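Alpha-11 giardin (PDB 2II2) binds calcium as an annexin of Giardia, probably binds phosphatidylserine-containing membranes, and is thought to help parasite attachment and upkeep of the ventral disk cytoskeleton. Local coordinates at residues 219-224 with 238-242; 99-103 with 141-146; 167-173 with 208-213; 280-285 with 302-308. One frame throughout, in Å; residues are numbered along the deposited sequence.

Contact 1: 219-224 with 238-242. With SO4 (sulfate ion), chain C.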
loop_
_atom_site.group_PDB
_atom_site.type_symbol
_atom_site.label_atom_id
_atom_site.label_comp_id
_atom_site.label_asym_id
_atom_site.label_seq_id
_atom_site.Cartn_x
_atom_site.Cartn_y
_atom_site.Cartn_z
ATOM N N ALA A 219 10.086 1.001 11.162
ATOM C CA ALA A 219 9.385 -0.130 11.786
ATOM C C ALA A 219 8.270 -0.637 10.885
ATOM O O ALA A 219 8.105 -1.830 10.677
ATOM C CB ALA A 219 8.829 0.263 13.156
ATOM N N ARG A 220 7.494 0.307 10.366
ATOM C CA ARG A 220 6.369 -0.043 9.524
ATOM C C ARG A 220 6.825 -0.774 8.266
ATOM O O ARG A 220 6.230 -1.790 7.857
ATOM C CB ARG A 220 5.602 1.220 9.139
ATOM C CG ARG A 220 4.431 1.035 8.183
ATOM C CD ARG A 220 3.961 2.391 7.758
ATOM N NE ARG A 220 2.812 2.419 6.856
ATOM C CZ ARG A 220 2.890 2.219 5.540
ATOM N NH1 ARG A 220 4.069 1.973 4.935
ATOM N NH2 ARG A 220 1.798 2.264 4.792
ATOM N N GLY A 221 7.882 -0.269 7.635
ATOM C CA GLY A 221 8.332 -0.895 6.386
ATOM C C GLY A 221 8.842 -2.327 6.596
ATOM O O GLY A 221 8.562 -3.240 5.802
ATOM N N LEU A 222 9.615 -2.514 7.667
ATOM C CA LEU A 222 10.094 -3.857 7.971
ATOM C C LEU A 222 8.942 -4.782 8.282
ATOM O O LEU A 222 8.941 -5.930 7.874
ATOM C CB LEU A 222 11.076 -3.825 9.161
ATOM C CG LEU A 222 12.460 -3.292 8.827
ATOM C CD1 LEU A 222 13.176 -2.984 10.110
ATOM C CD2 LEU A 222 13.257 -4.329 7.979
ATOM N N CYS A 223 7.938 -4.298 9.019
ATOM C CA CYS A 223 6.785 -5.153 9.302
ATOM C C CYS A 223 6.009 -5.507 8.031
ATOM O O CYS A 223 5.464 -6.596 7.931
ATOM C CB CYS A 223 5.850 -4.496 10.311
ATOM S SG CYS A 223 6.460 -4.486 11.998
ATOM N N ILE A 224 5.911 -4.575 7.086
ATOM C CA ILE A 224 5.225 -4.861 5.840
ATOM C C ILE A 224 5.956 -5.978 5.073
ATOM O O ILE A 224 5.340 -6.930 4.539
ATOM C CB ILE A 224 5.044 -3.593 4.986
ATOM C CG1 ILE A 224 3.976 -2.702 5.614
ATOM C CG2 ILE A 224 4.679 -3.940 3.553
ATOM C CD1 ILE A 224 3.896 -1.307 5.027
ATOM N N TYR A 238 -1.743 -5.220 7.820
ATOM C CA TYR A 238 -0.860 -4.506 8.759
ATOM C C TYR A 238 -0.760 -3.027 8.381
ATOM O O TYR A 238 -0.860 -2.158 9.247
ATOM C CB TYR A 238 0.531 -5.170 8.772
ATOM C CG TYR A 238 1.483 -4.338 9.590
ATOM C CD1 TYR A 238 1.562 -4.474 10.968
ATOM C CD2 TYR A 238 2.281 -3.370 8.985
ATOM C CE1 TYR A 238 2.397 -3.658 11.701
ATOM C CE2 TYR A 238 3.102 -2.540 9.699
ATOM C CZ TYR A 238 3.179 -2.675 11.053
ATOM O OH TYR A 238 4.009 -1.827 11.750
ATOM N N ALA A 239 -0.568 -2.741 7.098
ATOM C CA ALA A 239 -0.441 -1.368 6.648
ATOM C C ALA A 239 -1.722 -0.593 6.968
ATOM O O ALA A 239 -1.677 0.568 7.408
ATOM C CB ALA A 239 -0.128 -1.314 5.184
ATOM N N PHE A 240 -2.865 -1.231 6.773
ATOM C CA PHE A 240 -4.146 -0.599 7.057
ATOM C C PHE A 240 -4.288 -0.309 8.549
ATOM O O PHE A 240 -4.715 0.782 8.953
ATOM C CB PHE A 240 -5.323 -1.442 6.493
ATOM C CG PHE A 240 -6.593 -0.650 6.396
ATOM C CD1 PHE A 240 -6.829 0.162 5.294
ATOM C CD2 PHE A 240 -7.523 -0.673 7.419
ATOM C CE1 PHE A 240 -7.949 0.948 5.213
ATOM C CE2 PHE A 240 -8.675 0.093 7.338
ATOM C CZ PHE A 240 -8.896 0.905 6.216
ATOM N N HIS A 241 -3.898 -1.295 9.368
ATOM C CA HIS A 241 -3.843 -1.127 10.828
ATOM C C HIS A 241 -2.962 0.078 11.205
ATOM O O HIS A 241 -3.333 0.946 12.016
ATOM C CB HIS A 241 -3.298 -2.404 11.497
ATOM C CG HIS A 241 -3.251 -2.319 12.997
ATOM N ND1 HIS A 241 -4.379 -2.119 13.764
ATOM C CD2 HIS A 241 -2.220 -2.405 13.869
ATOM C CE1 HIS A 241 -4.047 -2.086 15.041
ATOM N NE2 HIS A 241 -2.740 -2.255 15.131
ATOM N N SER A 242 -1.788 0.134 10.573
ATOM C CA SER A 242 -0.855 1.209 10.851
ATOM C C SER A 242 -1.457 2.583 10.540
ATOM O O SER A 242 -1.125 3.573 11.208
ATOM C CB SER A 242 0.426 0.981 10.062
ATOM O OG SER A 242 1.385 1.955 10.395
HETATM S S SO4 C . -0.330 -4.641 17.608
HETATM O O1 SO4 C . 0.554 -3.993 18.572
HETATM O O2 SO4 C . -1.698 -4.591 18.114
HETATM O O3 SO4 C . -0.255 -3.944 16.327
HETATM O O4 SO4 C . 0.069 -6.035 17.424
HETATM O O HOH W 1 -0.109 2.822 6.898
#

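Contact 2: 99-103 with 141-146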
loop_
_atom_site.group_PDB
_atom_site.type_symbol
_atom_site.label_atom_id
_atom_site.label_comp_id
_atom_site.label_asym_id
_atom_site.label_seq_id
_atom_site.Cartn_x
_atom_site.Cartn_y
_atom_site.Cartn_z
ATOM N N ASP A 99 4.718 0.838 0.399
ATOM C CA ASP A 99 3.440 0.215 0.014
ATOM C C ASP A 99 3.531 -0.325 -1.424
ATOM O O ASP A 99 3.087 -1.441 -1.755
ATOM C CB ASP A 99 2.276 1.217 0.101
ATOM C CG ASP A 99 1.918 1.604 1.522
ATOM O OD1 ASP A 99 2.405 0.962 2.463
ATOM O OD2 ASP A 99 1.140 2.568 1.729
ATOM N N VAL A 100 4.095 0.488 -2.303
ATOM C CA VAL A 100 4.203 0.138 -3.697
ATOM C C VAL A 100 5.178 -0.990 -3.988
ATOM O O VAL A 100 4.832 -1.878 -4.757
ATOM C CB VAL A 100 4.541 1.364 -4.562
ATOM C CG1 VAL A 100 4.918 0.959 -5.986
ATOM C CG2 VAL A 100 3.359 2.320 -4.563
ATOM N N VAL A 101 6.394 -0.921 -3.436
ATOM C CA VAL A 101 7.424 -1.872 -3.826
ATOM C C VAL A 101 7.490 -3.105 -2.951
ATOM O O VAL A 101 8.010 -4.133 -3.407
ATOM C CB VAL A 101 8.849 -1.229 -3.964
ATOM C CG1 VAL A 101 8.786 -0.014 -4.929
ATOM C CG2 VAL A 101 9.469 -0.845 -2.628
ATOM N N LEU A 102 6.998 -3.024 -1.716
ATOM C CA LEU A 102 7.022 -4.186 -0.835
ATOM C C LEU A 102 5.826 -5.105 -1.061
ATOM O O LEU A 102 5.932 -6.311 -0.882
ATOM C CB LEU A 102 7.112 -3.762 0.636
ATOM C CG LEU A 102 8.350 -2.930 1.034
ATOM C CD1 LEU A 102 8.329 -2.686 2.497
ATOM C CD2 LEU A 102 9.665 -3.609 0.644
ATOM N N ILE A 103 4.696 -4.549 -1.446
ATOM C CA ILE A 103 3.498 -5.346 -1.648
ATOM C C ILE A 103 3.331 -5.584 -3.141
ATOM O O ILE A 103 2.487 -4.974 -3.816
ATOM C CB ILE A 103 2.257 -4.699 -0.991
ATOM C CG1 ILE A 103 2.583 -4.337 0.475
ATOM C CG2 ILE A 103 1.089 -5.661 -1.038
ATOM C CD1 ILE A 103 1.431 -3.681 1.188
ATOM N N LEU A 141 15.125 -1.158 2.248
ATOM C CA LEU A 141 13.912 -1.833 1.766
ATOM C C LEU A 141 13.591 -1.378 0.354
ATOM O O LEU A 141 13.217 -2.203 -0.483
ATOM C CB LEU A 141 12.743 -1.537 2.692
ATOM C CG LEU A 141 12.726 -2.345 3.989
ATOM C CD1 LEU A 141 11.875 -1.646 5.051
ATOM C CD2 LEU A 141 12.213 -3.762 3.700
ATOM N N CYS A 142 13.724 -0.072 0.099
ATOM C CA CYS A 142 13.386 0.446 -1.231
ATOM C C CYS A 142 14.260 -0.195 -2.307
ATOM O O CYS A 142 13.770 -0.729 -3.321
ATOM C CB CYS A 142 13.512 1.958 -1.315
ATOM S SG CYS A 142 12.314 2.833 -0.277
ATOM N N HIS A 143 15.571 -0.136 -2.091
ATOM C CA HIS A 143 16.512 -0.627 -3.092
ATOM C C HIS A 143 16.443 -2.147 -3.253
ATOM O O HIS A 143 16.412 -2.682 -4.369
ATOM C CB HIS A 143 17.945 -0.249 -2.713
ATOM C CG HIS A 143 18.271 1.197 -2.910
ATOM N ND1 HIS A 143 19.143 1.623 -3.889
ATOM C CD2 HIS A 143 17.883 2.306 -2.233
ATOM C CE1 HIS A 143 19.283 2.938 -3.795
ATOM N NE2 HIS A 143 18.535 3.377 -2.797
ATOM N N LEU A 144 16.490 -2.862 -2.133
ATOM C CA LEU A 144 16.563 -4.321 -2.225
ATOM C C LEU A 144 15.257 -4.931 -2.727
ATOM O O LEU A 144 15.276 -5.943 -3.424
ATOM C CB LEU A 144 17.035 -4.986 -0.924
ATOM C CG LEU A 144 18.447 -4.592 -0.475
ATOM C CD1 LEU A 144 18.834 -5.361 0.791
ATOM C CD2 LEU A 144 19.497 -4.755 -1.565
ATOM N N ALA A 145 14.126 -4.298 -2.422
ATOM C CA ALA A 145 12.846 -4.782 -2.930
ATOM C C ALA A 145 12.846 -4.893 -4.451
ATOM O O ALA A 145 12.268 -5.823 -5.015
ATOM C CB ALA A 145 11.696 -3.862 -2.490
ATOM N N ILE A 146 13.462 -3.930 -5.119
ATOM C CA ILE A 146 13.447 -3.945 -6.567
ATOM C C ILE A 146 14.647 -4.676 -7.190
ATOM O O ILE A 146 14.578 -5.083 -8.339
ATOM C CB ILE A 146 13.143 -2.546 -7.178
ATOM C CG1 ILE A 146 14.276 -1.560 -6.910
ATOM C CG2 ILE A 146 11.732 -2.014 -6.708
ATOM C CD1 ILE A 146 14.150 -0.257 -7.753
HETATM O O HOH W 2 9.108 -4.597 -5.754
#

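Contact 3: 167-173 with 208-213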
loop_
_atom_site.group_PDB
_atom_site.type_symbol
_atom_site.label_atom_id
_atom_site.label_comp_id
_atom_site.label_asym_id
_atom_site.label_seq_id
_atom_site.Cartn_x
_atom_site.Cartn_y
_atom_site.Cartn_z
ATOM N N LEU A 167 17.479 -7.893 15.960
ATOM C CA LEU A 167 16.300 -7.167 16.452
ATOM C C LEU A 167 16.260 -6.999 17.952
ATOM O O LEU A 167 15.700 -6.024 18.435
ATOM C CB LEU A 167 14.985 -7.812 15.978
ATOM C CG LEU A 167 14.783 -7.839 14.466
ATOM C CD1 LEU A 167 13.550 -8.644 14.106
ATOM C CD2 LEU A 167 14.671 -6.447 13.874
ATOM N N ILE A 168 16.821 -7.960 18.681
ATOM C CA ILE A 168 16.692 -7.946 20.127
ATOM C C ILE A 168 18.018 -7.731 20.845
ATOM O O ILE A 168 18.088 -6.885 21.733
ATOM C CB ILE A 168 15.996 -9.219 20.659
ATOM C CG1 ILE A 168 14.619 -9.384 20.003
ATOM C CG2 ILE A 168 15.852 -9.126 22.192
ATOM C CD1 ILE A 168 13.859 -10.611 20.409
ATOM N N ASP A 169 19.053 -8.473 20.457
ATOM C CA ASP A 169 20.260 -8.577 21.278
ATOM C C ASP A 169 21.333 -7.525 21.025
ATOM O O ASP A 169 21.980 -7.067 21.979
ATOM C CB ASP A 169 20.839 -9.982 21.162
ATOM C CG ASP A 169 19.838 -11.060 21.587
ATOM O OD1 ASP A 169 18.979 -10.814 22.465
ATOM O OD2 ASP A 169 19.929 -12.151 21.031
ATOM N N ALA A 170 21.555 -7.176 19.761
ATOM C CA ALA A 170 22.688 -6.311 19.372
ATOM C C ALA A 170 22.505 -4.894 19.880
ATOM O O ALA A 170 21.379 -4.473 20.032
ATOM C CB ALA A 170 22.806 -6.286 17.861
ATOM N N ASP A 171 23.601 -4.168 20.135
ATOM C CA ASP A 171 23.498 -2.731 20.434
ATOM C C ASP A 171 22.775 -2.012 19.298
ATOM O O ASP A 171 21.917 -1.161 19.534
ATOM C CB ASP A 171 24.878 -2.102 20.620
ATOM C CG ASP A 171 25.566 -2.558 21.884
ATOM O OD1 ASP A 171 24.876 -3.057 22.794
ATOM O OD2 ASP A 171 26.809 -2.395 21.973
ATOM N N GLU A 172 23.149 -2.331 18.061
ATOM C CA GLU A 172 22.494 -1.754 16.879
ATOM C C GLU A 172 22.301 -2.835 15.833
ATOM O O GLU A 172 23.198 -3.634 15.596
ATOM C CB GLU A 172 23.364 -0.635 16.289
ATOM C CG GLU A 172 23.567 0.574 17.182
ATOM C CD GLU A 172 22.270 1.311 17.472
ATOM O OE1 GLU A 172 21.399 1.362 16.572
ATOM O OE2 GLU A 172 22.127 1.838 18.601
ATOM N N PRO A 173 21.131 -2.843 15.181
ATOM C CA PRO A 173 20.917 -3.838 14.132
ATOM C C PRO A 173 21.786 -3.585 12.912
ATOM O O PRO A 173 22.109 -2.436 12.611
ATOM C CB PRO A 173 19.444 -3.645 13.738
ATOM C CG PRO A 173 18.845 -2.861 14.787
ATOM C CD PRO A 173 19.950 -1.991 15.357
ATOM N N ALA A 208 9.092 -7.424 17.971
ATOM C CA ALA A 208 10.538 -7.198 18.024
ATOM C C ALA A 208 10.951 -6.021 17.126
ATOM O O ALA A 208 11.751 -5.188 17.535
ATOM C CB ALA A 208 11.274 -8.454 17.688
ATOM N N ILE A 209 10.400 -5.965 15.915
ATOM C CA ILE A 209 10.681 -4.818 15.045
ATOM C C ILE A 209 10.216 -3.495 15.667
ATOM O O ILE A 209 10.935 -2.511 15.649
ATOM C CB ILE A 209 10.019 -5.023 13.672
ATOM C CG1 ILE A 209 10.669 -6.175 12.908
ATOM C CG2 ILE A 209 10.083 -3.769 12.828
ATOM C CD1 ILE A 209 9.869 -6.630 11.678
ATOM N N GLU A 210 8.978 -3.475 16.147
ATOM C CA GLU A 210 8.399 -2.228 16.607
ATOM C C GLU A 210 9.074 -1.735 17.882
ATOM O O GLU A 210 9.157 -0.526 18.100
ATOM C CB GLU A 210 6.882 -2.372 16.723
ATOM C CG GLU A 210 6.205 -2.437 15.360
ATOM C CD GLU A 210 4.711 -2.629 15.402
ATOM O OE1 GLU A 210 4.180 -3.090 16.426
ATOM O OE2 GLU A 210 4.036 -2.312 14.383
ATOM N N THR A 211 9.604 -2.662 18.676
ATOM C CA THR A 211 10.373 -2.266 19.853
ATOM C C THR A 211 11.728 -1.685 19.465
ATOM O O THR A 211 12.181 -0.680 20.055
ATOM C CB THR A 211 10.555 -3.449 20.829
ATOM O OG1 THR A 211 9.264 -3.771 21.370
ATOM C CG2 THR A 211 11.555 -3.136 21.974
ATOM N N ARG A 212 12.368 -2.302 18.473
ATOM C CA ARG A 212 13.724 -1.904 18.089
ATOM C C ARG A 212 13.762 -0.589 17.320
ATOM O O ARG A 212 14.648 0.221 17.518
ATOM C CB ARG A 212 14.367 -2.979 17.217
ATOM C CG ARG A 212 15.666 -2.527 16.576
ATOM C CD ARG A 212 16.757 -2.232 17.587
ATOM N NE ARG A 212 17.363 -3.490 17.968
ATOM C CZ ARG A 212 18.498 -3.616 18.653
ATOM N NH1 ARG A 212 19.165 -2.539 19.057
ATOM N NH2 ARG A 212 18.962 -4.848 18.898
ATOM N N TYR A 213 12.847 -0.432 16.377
ATOM C CA TYR A 213 12.913 0.698 15.442
ATOM C C TYR A 213 11.995 1.804 15.879
ATOM O O TYR A 213 10.786 1.739 15.698
ATOM C CB TYR A 213 12.566 0.257 14.017
ATOM C CG TYR A 213 13.683 -0.521 13.395
ATOM C CD1 TYR A 213 13.764 -1.895 13.549
ATOM C CD2 TYR A 213 14.684 0.119 12.667
ATOM C CE1 TYR A 213 14.813 -2.595 12.991
ATOM C CE2 TYR A 213 15.720 -0.573 12.114
ATOM C CZ TYR A 213 15.783 -1.940 12.271
ATOM O OH TYR A 213 16.813 -2.687 11.703
HETATM O O HOH W 3 13.208 -5.711 19.840
#

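Contact 4: 280-285 with 302-308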
loop_
_atom_site.group_PDB
_atom_site.type_symbol
_atom_site.label_atom_id
_atom_site.label_comp_id
_atom_site.label_asym_id
_atom_site.label_seq_id
_atom_site.Cartn_x
_atom_site.Cartn_y
_atom_site.Cartn_z
ATOM N N MET A 280 -12.360 -5.389 10.621
ATOM C CA MET A 280 -12.001 -4.297 9.711
ATOM C C MET A 280 -13.183 -3.394 9.395
ATOM O O MET A 280 -13.043 -2.184 9.400
ATOM C CB MET A 280 -11.368 -4.850 8.435
ATOM C CG MET A 280 -10.679 -3.800 7.591
ATOM S SD MET A 280 -9.801 -4.603 6.212
ATOM C CE MET A 280 -9.488 -3.172 5.177
ATOM N N ARG A 281 -14.340 -3.980 9.093
ATOM C CA ARG A 281 -15.520 -3.188 8.822
ATOM C C ARG A 281 -15.850 -2.260 9.991
ATOM O O ARG A 281 -16.111 -1.080 9.795
ATOM C CB ARG A 281 -16.706 -4.099 8.502
ATOM C CG ARG A 281 -18.041 -3.369 8.390
ATOM C CD ARG A 281 -19.235 -4.310 8.179
ATOM N NE ARG A 281 -19.171 -5.009 6.901
ATOM C CZ ARG A 281 -19.238 -6.329 6.749
ATOM N NH1 ARG A 281 -19.388 -7.132 7.803
ATOM N NH2 ARG A 281 -19.176 -6.842 5.536
ATOM N N ASP A 282 -15.850 -2.806 11.199
ATOM C CA ASP A 282 -16.202 -2.013 12.377
ATOM C C ASP A 282 -15.187 -0.893 12.645
ATOM O O ASP A 282 -15.544 0.208 13.066
ATOM C CB ASP A 282 -16.320 -2.902 13.623
ATOM C CG ASP A 282 -17.388 -4.004 13.482
ATOM O OD1 ASP A 282 -18.238 -3.948 12.562
ATOM O OD2 ASP A 282 -17.359 -4.933 14.319
ATOM N N ASP A 283 -13.912 -1.172 12.403
ATOM C CA ASP A 283 -12.886 -0.185 12.655
ATOM C C ASP A 283 -12.865 0.934 11.620
ATOM O O ASP A 283 -12.582 2.093 11.946
ATOM C CB ASP A 283 -11.522 -0.833 12.765
ATOM C CG ASP A 283 -11.322 -1.573 14.079
ATOM O OD1 ASP A 283 -12.255 -1.638 14.910
ATOM O OD2 ASP A 283 -10.198 -2.085 14.259
ATOM N N ILE A 284 -13.202 0.628 10.374
ATOM C CA ILE A 284 -13.357 1.683 9.390
ATOM C C ILE A 284 -14.477 2.634 9.834
ATOM O O ILE A 284 -14.321 3.863 9.811
ATOM C CB ILE A 284 -13.627 1.083 7.983
ATOM C CG1 ILE A 284 -12.346 0.410 7.430
ATOM C CG2 ILE A 284 -14.093 2.166 7.041
ATOM C CD1 ILE A 284 -12.566 -0.570 6.265
ATOM N N LEU A 285 -15.599 2.055 10.264
ATOM C CA LEU A 285 -16.742 2.828 10.743
ATOM C C LEU A 285 -16.374 3.691 11.937
ATOM O O LEU A 285 -16.741 4.878 12.008
ATOM C CB LEU A 285 -17.902 1.886 11.121
ATOM C CG LEU A 285 -18.705 1.244 9.973
ATOM C CD1 LEU A 285 -19.596 0.105 10.470
ATOM C CD2 LEU A 285 -19.539 2.285 9.249
ATOM N N CYS A 302 -14.340 3.977 1.432
ATOM C CA CYS A 302 -13.452 2.923 1.899
ATOM C C CYS A 302 -14.223 1.612 2.065
ATOM O O CYS A 302 -13.794 0.565 1.582
ATOM C CB CYS A 302 -12.817 3.376 3.212
ATOM S SG CYS A 302 -11.595 2.225 3.882
ATOM N N LEU A 303 -15.364 1.653 2.756
ATOM C CA LEU A 303 -16.191 0.450 2.897
ATOM C C LEU A 303 -16.601 -0.144 1.540
ATOM O O LEU A 303 -16.570 -1.366 1.314
ATOM C CB LEU A 303 -17.417 0.756 3.742
ATOM C CG LEU A 303 -17.172 1.059 5.220
ATOM C CD1 LEU A 303 -18.457 1.622 5.804
ATOM C CD2 LEU A 303 -16.693 -0.152 6.040
ATOM N N MET A 304 -17.006 0.742 0.632
ATOM C CA MET A 304 -17.380 0.302 -0.703
ATOM C C MET A 304 -16.220 -0.390 -1.396
ATOM O O MET A 304 -16.420 -1.477 -1.966
ATOM C CB MET A 304 -17.945 1.478 -1.517
ATOM C CG MET A 304 -18.345 1.156 -2.947
ATOM S SD MET A 304 -16.974 1.105 -4.135
ATOM C CE MET A 304 -16.381 2.808 -4.043
ATOM N N PHE A 305 -15.040 0.217 -1.398
ATOM C CA PHE A 305 -13.944 -0.392 -2.127
ATOM C C PHE A 305 -13.524 -1.745 -1.537
ATOM O O PHE A 305 -13.077 -2.631 -2.280
ATOM C CB PHE A 305 -12.744 0.547 -2.219
ATOM C CG PHE A 305 -12.813 1.555 -3.333
ATOM C CD1 PHE A 305 -12.732 2.927 -3.064
ATOM C CD2 PHE A 305 -12.881 1.144 -4.660
ATOM C CE1 PHE A 305 -12.781 3.858 -4.100
ATOM C CE2 PHE A 305 -12.944 2.057 -5.714
ATOM C CZ PHE A 305 -12.877 3.439 -5.426
ATOM N N TRP A 306 -13.684 -1.921 -0.236
ATOM C CA TRP A 306 -13.312 -3.170 0.407
ATOM C C TRP A 306 -14.449 -4.168 0.457
ATOM O O TRP A 306 -14.272 -5.267 0.976
ATOM C CB TRP A 306 -12.812 -2.904 1.834
ATOM C CG TRP A 306 -11.444 -2.360 1.878
ATOM C CD1 TRP A 306 -11.058 -1.088 2.214
ATOM C CD2 TRP A 306 -10.243 -3.078 1.577
ATOM N NE1 TRP A 306 -9.692 -0.971 2.125
ATOM C CE2 TRP A 306 -9.174 -2.178 1.706
ATOM C CE3 TRP A 306 -9.975 -4.397 1.191
ATOM C CZ2 TRP A 306 -7.845 -2.561 1.487
ATOM C CZ3 TRP A 306 -8.660 -4.776 0.964
ATOM C CH2 TRP A 306 -7.625 -3.858 1.101
ATOM N N LYS A 307 -15.616 -3.807 -0.093
ATOM C CA LYS A 307 -16.782 -4.735 -0.084
ATOM C C LYS A 307 -17.192 -5.080 1.342
ATOM O O LYS A 307 -17.562 -6.223 1.645
ATOM C CB LYS A 307 -16.564 -5.981 -0.960
ATOM C CG LYS A 307 -16.403 -5.621 -2.412
ATOM C CD LYS A 307 -16.427 -6.854 -3.293
ATOM C CE LYS A 307 -16.386 -6.449 -4.753
ATOM N NZ LYS A 307 -16.292 -7.660 -5.622
ATOM N N LEU A 308 -17.160 -4.064 2.195
ATOM C CA LEU A 308 -17.539 -4.201 3.596
ATOM C C LEU A 308 -18.732 -3.315 3.950
ATOM O O LEU A 308 -18.993 -3.089 5.145
ATOM C CB LEU A 308 -16.349 -3.843 4.480
ATOM C CG LEU A 308 -15.090 -4.709 4.375
ATOM C CD1 LEU A 308 -13.969 -4.093 5.222
ATOM C CD2 LEU A 308 -15.384 -6.155 4.796
HETATM O O HOH W 4 -19.957 -6.713 2.799
#

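Contact 1: 219-224 with 238-242
Tyr238 gives the most surface to this contact between two antiparallel helix segments, whose axes approach to 10.3 Å at 157°. Its ring reaches across to helix segment 219-224. Cys223 CB sits over one face, 3.6 Å from the Tyr238 ring centroid, a CH-pi contact. Cys223 SG adds an oblique sulfur-aromatic contact. Ile224 CG1 meets the ring edge at Tyr238 CD2, 3.8 Å away. Tyr238 OH makes a probable hydrogen bond with Glu210. Arg220, second in buried area, lies extended beside helix 232-244, with Arg220 CD 3.7 Å from Ser242 OG. Arg220 NH2 gives a hydrogen bond of 2.9 Å to water 1, and that water donates to Ala239 O at 2.8 Å. Arg220 NH2 also makes a salt bridge to Asp99. Ala239 CB packs 4.0 Å from Ile224 CD1. The contact joins the last helix of the third annexin repeat, 216-230, to the first of the fourth, 232-244. Around it, helix 205-212 touches Cys223, helix 94-102 touches Ile224 and helix 249-263 touches Ala239.

Contact 2: 99-103 with 141-146
This is a buried, apolar helix-to-helix contact inside the second annexin repeat. It joins the C-terminal end of helix 94-102 to the middle and later part of helix 137-147. No direct hydrogen bond crosses it. Ala145 is the meeting point: its CB points at segment 99-103 and touches both Val101 CG2 at 3.8 Å and Leu102 CD2 at 3.7 Å. The small alanine lets the backbones come near, with the CA atoms of Leu102 and Ala145 6.2 Å apart. Val101 also meets Ile146, CG1 to CG2 at 4.0 Å. Leu102 meets Leu141, CD2 to CD2 at 4.0 Å. Each of the two neighbouring residues of helix 94-102 therefore touches Ala145 and one larger aliphatic side chain of helix 137-147.

An annexin repeat has five helices, A to E; A, B, D and E form a bundle and C lies across it. By their order in the chain, helices 94-102 and 137-147 are B and E of the second repeat. A polar link runs beside the apolar one. Water 2 donates a 2.6 Å hydrogen bond to Val101 O and a weak one of 3.5 Å to Ala145 O. Ala145 O also accepts from Arg109. Other helices close in around the pair. Phe128 of helix 124-131 touches Cys142 and Ile146, while Ile183 of helix 175-184 and Ile224 of helix 216-230 touch Leu102.

Contact 3: 167-173 with 208-213
One arginine, Arg212, carries most of the polar traffic here. Its side chain reaches over to the end of helix 156-169 and the loop after it. All its hydrogen-bond acceptors across the contact are backbone carbonyls. Arg212 NE donates to Leu167 O at 3.1 Å. Arg212 NH2 donates to Ala170 O at 2.7 Å, the shortest of the set. Arg212 NH1 adds two weak bonds, to Ala170 O and to Asp171 O, both at 3.1 Å. Ala170 is the first residue to leave helical angles, so the arginine holds the chain where it turns out of the helix. Leu167 O also accepts from water 3 at 2.9 Å, and the same water donates to Ala208 O at 2.8 Å. Pro173 lies over one face of the guanidinium, with Pro173 CG 3.5 Å from Arg212 CD. Beside these bonds, Leu167 packs on Ala208, CB to CB at 4.1 Å, and Leu167 CD2 meets Tyr213 CE1 at 4.0 Å. Tyr213 OH is hydrogen-bonded to His175.

By chain order, the contact ties the end of helix A and the A-B loop of the third annexin repeat to the C-terminal end of its helix D, 205-212. Helix 187-201 touches Ile168 and Ala208, and helix 216-230 packs against Ile209 and Tyr213.

Contact 4: 280-285 with 302-308
Ile284 lies at the apolar centre. Ile284 CG2 is 3.6 Å from Leu303 CD2, and Ile284 CD1 is 3.8 Å from Cys302 SG and 3.9 Å from Leu308 CD1. On one flank Leu285 CD2 adds a 3.7 Å contact to Leu303 CD1. Met280 CG touches Leu308 CD1 at 4.1 Å. The methyl Met280 CE sits over the five-membered ring of Trp306, 3.6 Å from the centroid and near the ring normal, a CH-pi contact in a Met-aromatic pair. The helix segments run nearly antiparallel, at 160°. Lys307, the first residue to leave helical angles, has positive phi and forms a Schellman motif. This turn brings Leu308 back beside helix 280-287, where it buries the most surface of the contact. At the polar edge, Arg281 NE donates a short 2.6 Å hydrogen bond to Leu308 O. Arg281 NH2 gives a weak bond to water 4, which donates to Lys307 O at 2.7 Å. Helices 280-287 and 298-306 are the last two of the chain and belong to the fourth annexin repeat. Phe240 of helix 232-244 packs on Met280, Ile284, Cys302 and Trp306, and Trp271 and Tyr274 of helix 270-274 cover Met280.

The contacts come in series along the chain: contact 2, then 3, 1 and 4. Contact 2 lies in the second annexin repeat, contact 3 in the third and contact 4 in the fourth. Contact 1 is the hub. Its centre is 13 Å from contact 2, 16 Å from contact 3 and 19 Å from contact 4, and it touches all three. The links are the Arg220-Asp99 salt bridge, the probable Tyr238-Glu210 hydrogen bond and Phe240 packing on contact 4. The other three do not touch each other; contacts 3 and 4 are 34 Å apart, centre to centre. Helices 205-212 and 216-230, consecutive in the chain, carry contacts 3 and 1; contact 1 thus connects the second, third and fourth repeats.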